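Local coordinates for protein D-glycerate 2-kinase (Thermotoga maritima, PDB 2B8N) that phosphorylates D-glycerate to 2-phosphoglycerate with ATP and magnesium, a step in the breakdown of serine through 3-hydroxypyruvate, at residues D377-T380 with A381-K385; L156-A159 with L160-G164; M387-P391 with Y392-K396. All coordinates share one frame; numbering follows the deposited sequence.

From the N terminus, contact 2 comes first: it lies within the last turns of helix 150-162 and ends where the chain leaves that helix, in the part of the protein with the six-stranded parallel sheet. Contacts 1 and 3 follow far along the chain, by the mixed sheet, their centres 44 and 37 Å from that of contact 2. Contact 1 closes the turn from strand 373-377 into helix 380-386, and contact 3 the turn from there into helix 391-396. The three run in series and neither nest nor cross. Contacts 1 and 3 meet where Leu-384 O lies 2.8 Å from Glu-389 N, a probable hydrogen bond, and Leu-384 CD1 packs on Pro-391 CG.

Contact 1. Residues D377-T380 with A381-K385; sequences DGST and AKTLK
In Thr-383 the hydroxyl stands across from the carbonyl carbon and beside the backbone N (chi1 -57°), a torsion that folds OG1 back along the helix to donate to Ser-379 O at 3.2 Å. The backbone Thr-383 N reaches the same Ser-379 O at 2.9 Å, nearly in line with the carbonyl bond, whereas the hydroxyl comes in 58° above the carbonyl plane. The two donors therefore approach from different directions. Putting a valine here would probably leave Ser-379 O with the backbone N-H but without its second donor.

Ahead of this turn, Asp-377 and Thr-380 form a capping box. Asp-377 OD1 takes Ser-379 OG at 2.6 Å on its syn lone pair, and Ser-379 N at 2.9 Å from above the carboxylate plane; Thr-380 N adds a weak bond. In return, Thr-380 OG1 accepts from Asp-377 N at 3.0 Å, almost straight at 172°. Short polar side chains suit these places because N-H groups at a helix start lack acceptors in a preceding turn. A water serves Ala-381 N, linking it to Asp-377 O.

The box joins strand 373-377 to helix 380-386. Lys-382 and Lys-385 carry salt bridges to Glu-350, beyond helix 337-348, while Thr-380 and Leu-384 lean on Ser-407, just after helix 400-406.

Contact 2. Residues L156-A159 with L160-G164; sequences LTSA and LLKSG
The C-terminal end of helix 150-162, which finishes in a Schellman motif, brings Ala-159 and Ser-163 together across its last turn. Ala-159 O accepts twice from Ser-163: from the backbone N at 3.0 Å and from OG at 2.9 Å, the two arriving from opposite faces of the carbonyl plane. With its OG beside the backbone N (chi1 -65°), the serine side chain turns back toward the preceding turn. Serine suits this place, since a carbonyl near the helix end can take its hydroxyl as an extra donor.

One residue earlier, Ser-158 and Lys-162 meet along the outer surface. The lysine chain runs extended over Ser-158 O and bends at its final torsion (chi4 62°), which carries NZ to 2.7 Å from Ser-158 OG. Its aliphatic part also passes the carbonyl, with CG 3.4 Å from Ser-158 O. Beside this pair, Thr-157 and Leu-161 lie alongside each other and point the same way, the methyl CG2 of Thr-157 resting 3.8 Å from Leu-161 CD1. The threonine hydroxyl is used elsewhere, in a hydrogen bond to Ile-153 O.

Leu-156 and Leu-160, four residues apart and so on the same side of the helix, form its buried face. Leu-160 packs on Ile-170 and Val-173 of helix 167-175 and on Val-228 of helix 222-231, while Leu-156 reaches Leu-229 in the latter. Branched hydrocarbon chains fill such an interface, whereas Ser-158 and Lys-162 keep the outer side polar.

Gly-164 ends the helix with a positive phi of 84°, readily adopted by a residue without a side chain, and its N bonds back to Leu-161 O at 2.8 Å. Positive phi with bonds back into the last turn is the signature of a Schellman motif, here at the end of a helix with one buried and one polar side.

Contact 3. Residues M387-P391 with Y392-K396; sequences MGEDP and YQYLK
Tyr-394 OH donates to Glu-389 OE1 at 2.7 Å, joining the helix to the turn that leads into it. The hydroxyl meets the oxygen from well above the carboxylate plane, 66° out of it, and the carboxylate and ring planes are turned 69° from each other. The glutamate carboxyl group sits at the edge of the ring, while its CB lies 3.9 Å from Tyr-394 CE2. Glutamate is long enough to double back to the phenol, bending at its second torsion to do so.

Asp-390 is the N-cap of helix 391-396. With CG anti to the backbone N (chi1 174°), its carboxylate leans over the first turn, where OD1 accepts from Tyr-392 N at 3.3 Å and OD2 from Gln-393 N at 3.4 Å, both weak bonds. OD1 also lies at the edge of the Tyr-392 ring, 3.5 Å from CD2. Pro-391 suits the first helical position, as it has no N-H to satisfy; its O takes Leu-395 N at 3.2 Å, a regular helical bond that follows a weak one from Tyr-394 N to Asp-390 O. Before the cap, Gly-388 closes the preceding helix in a Schellman motif, at backbone angles where a CB would press on the carbonyl of Met-387.

Pro-391, Tyr-392 and Leu-395 pack on Ile-347 of helix 337-348, and Tyr-394 on Ala-403 of helix 400-406. Two carboxylates thus serve this turn differently: that of Asp-390 faces the N-terminal peptide groups, whose partial positive charge probably stabilises its anion, while Glu-389 holds the phenol and has a long, weak ion pair with Lys-406.

Contact 1. Residues D377-T380 with A381-K385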
ATOM      1  N   ASP A 377     -13.378  20.943  10.185  1.00 28.70           N
ATOM      2  CA  ASP A 377     -14.529  20.975  11.094  1.00 27.23           C
ATOM      3  C   ASP A 377     -15.701  21.827  10.545  1.00 25.80           C
ATOM      4  O   ASP A 377     -15.746  22.131   9.349  1.00 25.53           O
ATOM      5  CB  ASP A 377     -14.071  21.398  12.492  1.00 27.51           C
ATOM      6  CG  ASP A 377     -13.626  22.845  12.579  1.00 27.79           C
ATOM      7  OD1 ASP A 377     -13.959  23.703  11.713  1.00 27.51           O
ATOM      8  OD2 ASP A 377     -12.942  23.123  13.584  1.00 27.46           O
ATOM      9  N   GLY A 378     -16.650  22.188  11.408  1.00 24.61           N
ATOM     10  CA  GLY A 378     -17.841  22.910  10.983  1.00 25.44           C
ATOM     11  C   GLY A 378     -17.635  24.358  10.605  1.00 25.39           C
ATOM     12  O   GLY A 378     -18.556  24.972  10.091  1.00 24.42           O
ATOM     13  N   SER A 379     -16.438  24.899  10.852  1.00 25.54           N
ATOM     14  CA  SER A 379     -16.092  26.281  10.477  1.00 27.25           C
ATOM     15  C   SER A 379     -15.289  26.393   9.178  1.00 26.62           C
ATOM     16  O   SER A 379     -15.272  27.438   8.561  1.00 27.27           O
ATOM     17  CB  SER A 379     -15.286  26.930  11.595  1.00 26.51           C
ATOM     18  OG  SER A 379     -14.025  26.299  11.699  1.00 31.38           O
ATOM     19  N   THR A 380     -14.598  25.322   8.799  1.00 26.69           N
ATOM     20  CA  THR A 380     -13.740  25.290   7.610  1.00 26.01           C
ATOM     21  C   THR A 380     -14.357  25.944   6.348  1.00 26.72           C
ATOM     22  O   THR A 380     -13.727  26.816   5.711  1.00 26.55           O
ATOM     23  CB  THR A 380     -13.327  23.816   7.281  1.00 26.64           C
ATOM     24  OG1 THR A 380     -12.660  23.231   8.408  1.00 22.56           O
ATOM     25  CG2 THR A 380     -12.405  23.744   6.047  1.00 25.18           C
ATOM     26  N   ALA A 381     -15.571  25.518   5.990  1.00 26.40           N
ATOM     27  CA  ALA A 381     -16.264  26.050   4.805  1.00 27.34           C
ATOM     28  C   ALA A 381     -16.582  27.546   4.917  1.00 27.84           C
ATOM     29  O   ALA A 381     -16.449  28.287   3.949  1.00 27.35           O
ATOM     30  CB  ALA A 381     -17.527  25.250   4.535  1.00 28.04           C
ATOM     31  N   LYS A 382     -17.004  27.989   6.094  1.00 29.16           N
ATOM     32  CA  LYS A 382     -17.277  29.411   6.294  1.00 30.28           C
ATOM     33  C   LYS A 382     -15.990  30.271   6.386  1.00 29.64           C
ATOM     34  O   LYS A 382     -16.017  31.479   6.064  1.00 29.61           O
ATOM     35  CB  LYS A 382     -18.280  29.666   7.439  1.00 30.34           C
ATOM     36  CG  LYS A 382     -18.058  28.926   8.735  1.00 32.53           C
ATOM     37  CD  LYS A 382     -19.146  29.293   9.785  1.00 34.57           C
ATOM     38  CE  LYS A 382     -20.428  28.447   9.665  1.00 35.21           C
ATOM     39  NZ  LYS A 382     -21.453  29.065   8.784  1.00 33.95           N
ATOM     40  N   THR A 383     -14.868  29.667   6.789  1.00 29.03           N
ATOM     41  CA  THR A 383     -13.585  30.371   6.728  1.00 29.56           C
ATOM     42  C   THR A 383     -13.295  30.715   5.263  1.00 29.21           C
ATOM     43  O   THR A 383     -12.896  31.847   4.947  1.00 30.80           O
ATOM     44  CB  THR A 383     -12.389  29.559   7.298  1.00 30.39           C
ATOM     45  OG1 THR A 383     -12.626  29.173   8.662  1.00 28.28           O
ATOM     46  CG2 THR A 383     -11.125  30.406   7.243  1.00 31.70           C
ATOM     47  N   LEU A 384     -13.525  29.744   4.378  1.00 27.94           N
ATOM     48  CA  LEU A 384     -13.378  29.947   2.939  1.00 27.39           C
ATOM     49  C   LEU A 384     -14.372  30.954   2.343  1.00 26.95           C
ATOM     50  O   LEU A 384     -13.983  31.849   1.572  1.00 28.21           O
ATOM     51  CB  LEU A 384     -13.502  28.613   2.214  1.00 26.82           C
ATOM     52  CG  LEU A 384     -12.291  27.698   2.339  1.00 26.44           C
ATOM     53  CD1 LEU A 384     -12.619  26.319   1.772  1.00 28.64           C
ATOM     54  CD2 LEU A 384     -11.070  28.284   1.645  1.00 22.75           C
ATOM     55  N   LYS A 385     -15.647  30.821   2.697  1.00 26.67           N
ATOM     56  CA  LYS A 385     -16.656  31.794   2.257  1.00 27.15           C
ATOM     57  C   LYS A 385     -16.320  33.210   2.730  1.00 27.38           C
ATOM     58  O   LYS A 385     -16.399  34.159   1.939  1.00 27.22           O
ATOM     59  CB  LYS A 385     -18.061  31.378   2.701  1.00 27.70           C
ATOM     60  CG  LYS A 385     -18.556  30.080   2.026  1.00 29.28           C
ATOM     61  CD  LYS A 385     -19.848  29.545   2.647  1.00 26.60           C
ATOM     62  CE  LYS A 385     -20.345  28.277   1.922  1.00 30.57           C
ATOM     63  NZ  LYS A 385     -21.675  27.727   2.408  1.00 22.85           N
TER
HETATM   64  O   HOH W   1     -17.001  23.439   7.397  1.00 20.58           O

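Contact 2. Residues L156-A159 with L160-G164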
ATOM      1  N   LEU A 156       3.932  -5.149 -23.605  1.00 27.72           N
ATOM      2  CA  LEU A 156       2.737  -5.996 -23.499  1.00 28.65           C
ATOM      3  C   LEU A 156       1.761  -5.541 -22.422  1.00 28.77           C
ATOM      4  O   LEU A 156       0.546  -5.629 -22.621  1.00 27.45           O
ATOM      5  CB  LEU A 156       3.113  -7.443 -23.149  1.00 29.39           C
ATOM      6  CG  LEU A 156       3.387  -8.390 -24.297  1.00 32.72           C
ATOM      7  CD1 LEU A 156       3.925  -9.736 -23.782  1.00 34.72           C
ATOM      8  CD2 LEU A 156       2.120  -8.575 -25.146  1.00 38.72           C
ATOM      9  N   THR A 157       2.315  -5.142 -21.265  1.00 29.05           N
ATOM     10  CA  THR A 157       1.579  -4.565 -20.129  1.00 29.18           C
ATOM     11  C   THR A 157       0.812  -3.315 -20.549  1.00 29.70           C
ATOM     12  O   THR A 157      -0.401  -3.199 -20.345  1.00 30.03           O
ATOM     13  CB  THR A 157       2.570  -4.135 -18.999  1.00 28.77           C
ATOM     14  OG1 THR A 157       3.373  -5.249 -18.583  1.00 29.91           O
ATOM     15  CG2 THR A 157       1.846  -3.605 -17.797  1.00 28.90           C
ATOM     16  N   SER A 158       1.540  -2.388 -21.158  1.00 29.69           N
ATOM     17  CA  SER A 158       0.985  -1.115 -21.551  1.00 30.37           C
ATOM     18  C   SER A 158      -0.127  -1.323 -22.589  1.00 29.86           C
ATOM     19  O   SER A 158      -1.190  -0.694 -22.527  1.00 31.06           O
ATOM     20  CB  SER A 158       2.105  -0.229 -22.094  1.00 30.42           C
ATOM     21  OG  SER A 158       1.658   1.100 -22.293  1.00 34.57           O
ATOM     22  N   ALA A 159       0.110  -2.237 -23.520  1.00 28.10           N
ATOM     23  CA  ALA A 159      -0.897  -2.606 -24.500  1.00 27.20           C
ATOM     24  C   ALA A 159      -2.141  -3.117 -23.814  1.00 27.47           C
ATOM     25  O   ALA A 159      -3.259  -2.801 -24.228  1.00 26.14           O
ATOM     26  CB  ALA A 159      -0.353  -3.697 -25.418  1.00 27.21           C
ATOM     27  N   LEU A 160      -1.946  -3.927 -22.773  1.00 27.64           N
ATOM     28  CA  LEU A 160      -3.077  -4.522 -22.071  1.00 29.27           C
ATOM     29  C   LEU A 160      -3.879  -3.483 -21.268  1.00 29.88           C
ATOM     30  O   LEU A 160      -5.118  -3.447 -21.364  1.00 30.16           O
ATOM     31  CB  LEU A 160      -2.621  -5.679 -21.193  1.00 30.79           C
ATOM     32  CG  LEU A 160      -2.430  -7.023 -21.911  1.00 32.09           C
ATOM     33  CD1 LEU A 160      -1.760  -8.011 -20.969  1.00 35.57           C
ATOM     34  CD2 LEU A 160      -3.745  -7.613 -22.414  1.00 30.98           C
ATOM     35  N   LEU A 161      -3.173  -2.637 -20.513  1.00 29.45           N
ATOM     36  CA  LEU A 161      -3.798  -1.498 -19.833  1.00 29.80           C
ATOM     37  C   LEU A 161      -4.614  -0.645 -20.803  1.00 30.35           C
ATOM     38  O   LEU A 161      -5.818  -0.419 -20.619  1.00 29.77           O
ATOM     39  CB  LEU A 161      -2.733  -0.626 -19.202  1.00 29.25           C
ATOM     40  CG  LEU A 161      -2.083  -1.280 -17.983  1.00 32.22           C
ATOM     41  CD1 LEU A 161      -0.681  -0.720 -17.752  1.00 32.05           C
ATOM     42  CD2 LEU A 161      -2.990  -1.101 -16.758  1.00 30.39           C
ATOM     43  N   LYS A 162      -3.954  -0.184 -21.854  1.00 30.20           N
ATOM     44  CA  LYS A 162      -4.630   0.659 -22.814  1.00 30.66           C
ATOM     45  C   LYS A 162      -5.875  -0.038 -23.368  1.00 30.30           C
ATOM     46  O   LYS A 162      -6.905   0.603 -23.576  1.00 30.98           O
ATOM     47  CB  LYS A 162      -3.693   1.108 -23.933  1.00 32.45           C
ATOM     48  CG  LYS A 162      -2.686   2.160 -23.485  1.00 35.18           C
ATOM     49  CD  LYS A 162      -1.968   2.769 -24.671  1.00 39.27           C
ATOM     50  CE  LYS A 162      -0.898   3.750 -24.222  1.00 42.89           C
ATOM     51  NZ  LYS A 162       0.154   3.075 -23.408  1.00 40.00           N
ATOM     52  N   SER A 163      -5.792  -1.349 -23.585  1.00 30.19           N
ATOM     53  CA  SER A 163      -6.920  -2.100 -24.143  1.00 30.07           C
ATOM     54  C   SER A 163      -8.013  -2.365 -23.119  1.00 29.83           C
ATOM     55  O   SER A 163      -9.040  -2.929 -23.469  1.00 29.48           O
ATOM     56  CB  SER A 163      -6.449  -3.435 -24.715  1.00 30.55           C
ATOM     57  OG  SER A 163      -5.592  -3.221 -25.815  1.00 31.39           O
ATOM     58  N   GLY A 164      -7.780  -1.992 -21.859  1.00 29.99           N
ATOM     59  CA  GLY A 164      -8.793  -2.094 -20.803  1.00 29.51           C
ATOM     60  C   GLY A 164      -8.853  -3.474 -20.178  1.00 29.38           C
ATOM     61  O   GLY A 164      -9.925  -3.967 -19.850  1.00 30.07           O
TER

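Contact 3. Residues M387-P391 with Y392-K396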
HETATM    1  N   MSE A 387     -13.506  34.440   3.166  1.00 29.60           N
HETATM    2  CA  MSE A 387     -12.433  34.965   2.314  1.00 31.69           C
HETATM    3  C   MSE A 387     -12.865  35.243   0.859  1.00 29.74           C
HETATM    4  O   MSE A 387     -12.061  35.691   0.032  1.00 28.63           O
HETATM    5  CB  MSE A 387     -11.268  34.011   2.330  1.00 31.58           C
HETATM    6  CG  MSE A 387     -10.617  33.881   3.677  1.00 34.68           C
HETATM    7 SE   MSE A 387      -9.420  32.348   3.610  1.00 38.88          SE
HETATM    8  CE  MSE A 387      -8.349  32.827   1.951  1.00 37.62           C
ATOM      9  N   GLY A 388     -14.139  35.002   0.560  1.00 29.49           N
ATOM     10  CA  GLY A 388     -14.666  35.192  -0.782  1.00 28.64           C
ATOM     11  C   GLY A 388     -14.492  33.968  -1.668  1.00 28.97           C
ATOM     12  O   GLY A 388     -14.693  34.055  -2.874  1.00 28.49           O
ATOM     13  N   GLU A 389     -14.118  32.828  -1.090  1.00 28.77           N
ATOM     14  CA  GLU A 389     -13.889  31.626  -1.884  1.00 29.54           C
ATOM     15  C   GLU A 389     -15.131  30.743  -1.842  1.00 29.81           C
ATOM     16  O   GLU A 389     -15.893  30.789  -0.886  1.00 29.91           O
ATOM     17  CB  GLU A 389     -12.673  30.854  -1.364  1.00 30.34           C
ATOM     18  CG  GLU A 389     -11.359  31.613  -1.357  1.00 31.98           C
ATOM     19  CD  GLU A 389     -10.737  31.772  -2.737  1.00 37.01           C
ATOM     20  OE1 GLU A 389     -11.397  31.495  -3.759  1.00 39.81           O
ATOM     21  OE2 GLU A 389      -9.560  32.174  -2.801  1.00 40.26           O
ATOM     22  N   ASP A 390     -15.330  29.944  -2.887  1.00 30.52           N
ATOM     23  CA  ASP A 390     -16.427  28.960  -2.943  1.00 30.47           C
ATOM     24  C   ASP A 390     -15.894  27.511  -2.883  1.00 29.31           C
ATOM     25  O   ASP A 390     -15.251  27.040  -3.828  1.00 28.31           O
ATOM     26  CB  ASP A 390     -17.263  29.137  -4.213  1.00 30.77           C
ATOM     27  CG  ASP A 390     -18.312  28.041  -4.371  1.00 36.37           C
ATOM     28  OD1 ASP A 390     -18.771  27.496  -3.348  1.00 36.67           O
ATOM     29  OD2 ASP A 390     -18.663  27.709  -5.522  1.00 46.03           O
ATOM     30  N   PRO A 391     -16.167  26.800  -1.777  1.00 27.92           N
ATOM     31  CA  PRO A 391     -15.763  25.401  -1.631  1.00 27.74           C
ATOM     32  C   PRO A 391     -16.153  24.431  -2.773  1.00 27.78           C
ATOM     33  O   PRO A 391     -15.335  23.582  -3.132  1.00 26.94           O
ATOM     34  CB  PRO A 391     -16.446  24.999  -0.324  1.00 27.26           C
ATOM     35  CG  PRO A 391     -16.483  26.259   0.451  1.00 24.50           C
ATOM     36  CD  PRO A 391     -16.828  27.292  -0.558  1.00 27.55           C
ATOM     37  N   TYR A 392     -17.370  24.548  -3.328  1.00 28.90           N
ATOM     38  CA  TYR A 392     -17.815  23.655  -4.429  1.00 29.53           C
ATOM     39  C   TYR A 392     -16.976  23.824  -5.683  1.00 29.03           C
ATOM     40  O   TYR A 392     -16.728  22.863  -6.403  1.00 30.75           O
ATOM     41  CB  TYR A 392     -19.266  23.898  -4.838  1.00 31.86           C
ATOM     42  CG  TYR A 392     -20.256  23.568  -3.767  1.00 41.07           C
ATOM     43  CD1 TYR A 392     -20.765  22.267  -3.630  1.00 47.18           C
ATOM     44  CD2 TYR A 392     -20.691  24.554  -2.869  1.00 46.18           C
ATOM     45  CE1 TYR A 392     -21.690  21.959  -2.623  1.00 45.76           C
ATOM     46  CE2 TYR A 392     -21.608  24.266  -1.866  1.00 46.95           C
ATOM     47  CZ  TYR A 392     -22.106  22.969  -1.747  1.00 46.70           C
ATOM     48  OH  TYR A 392     -23.013  22.697  -0.740  1.00 49.36           O
ATOM     49  N   GLN A 393     -16.555  25.048  -5.953  1.00 28.30           N
ATOM     50  CA  GLN A 393     -15.751  25.317  -7.134  1.00 28.31           C
ATOM     51  C   GLN A 393     -14.350  24.670  -7.043  1.00 27.55           C
ATOM     52  O   GLN A 393     -13.813  24.208  -8.061  1.00 28.32           O
ATOM     53  CB  GLN A 393     -15.679  26.833  -7.382  1.00 28.66           C
ATOM     54  CG  GLN A 393     -15.699  27.229  -8.850  1.00 34.56           C
ATOM     55  CD  GLN A 393     -16.954  26.740  -9.575  1.00 41.06           C
ATOM     56  OE1 GLN A 393     -16.870  26.026 -10.580  1.00 40.06           O
ATOM     57  NE2 GLN A 393     -18.126  27.107  -9.051  1.00 43.56           N
ATOM     58  N   TYR A 394     -13.765  24.614  -5.842  1.00 26.18           N
ATOM     59  CA  TYR A 394     -12.462  23.946  -5.654  1.00 25.85           C
ATOM     60  C   TYR A 394     -12.600  22.452  -5.855  1.00 27.27           C
ATOM     61  O   TYR A 394     -11.739  21.806  -6.440  1.00 28.09           O
ATOM     62  CB  TYR A 394     -11.867  24.243  -4.271  1.00 23.67           C
ATOM     63  CG  TYR A 394     -11.281  25.618  -4.238  1.00 23.13           C
ATOM     64  CD1 TYR A 394     -10.062  25.882  -4.839  1.00 23.58           C
ATOM     65  CD2 TYR A 394     -11.971  26.671  -3.678  1.00 22.42           C
ATOM     66  CE1 TYR A 394      -9.537  27.147  -4.851  1.00 21.73           C
ATOM     67  CE2 TYR A 394     -11.452  27.935  -3.687  1.00 21.02           C
ATOM     68  CZ  TYR A 394     -10.237  28.171  -4.269  1.00 23.25           C
ATOM     69  OH  TYR A 394      -9.722  29.452  -4.270  1.00 26.15           O
ATOM     70  N   LEU A 395     -13.712  21.918  -5.381  1.00 27.75           N
ATOM     71  CA  LEU A 395     -13.997  20.510  -5.523  1.00 27.74           C
ATOM     72  C   LEU A 395     -14.313  20.198  -6.994  1.00 27.66           C
ATOM     73  O   LEU A 395     -13.730  19.294  -7.581  1.00 29.32           O
ATOM     74  CB  LEU A 395     -15.128  20.123  -4.568  1.00 27.51           C
ATOM     75  CG  LEU A 395     -15.339  18.675  -4.112  1.00 28.33           C
ATOM     76  CD1 LEU A 395     -14.094  17.919  -3.594  1.00 30.47           C
ATOM     77  CD2 LEU A 395     -16.420  18.693  -3.045  1.00 27.24           C
ATOM     78  N   LYS A 396     -15.184  20.978  -7.620  1.00 28.48           N
ATOM     79  CA  LYS A 396     -15.519  20.736  -9.032  1.00 28.66           C
ATOM     80  C   LYS A 396     -14.261  20.702  -9.894  1.00 27.37           C
ATOM     81  O   LYS A 396     -14.177  19.960 -10.861  1.00 27.85           O
ATOM     82  CB  LYS A 396     -16.497  21.800  -9.579  1.00 28.82           C
ATOM     83  CG  LYS A 396     -16.806  21.662 -11.114  1.00 30.95           C
ATOM     84  CD  LYS A 396     -17.740  22.747 -11.672  1.00 30.01           C
ATOM     85  CE  LYS A 396     -19.145  22.640 -11.109  1.00 34.73           C
ATOM     86  NZ  LYS A 396     -20.085  23.514 -11.855  1.00 35.36           N
TER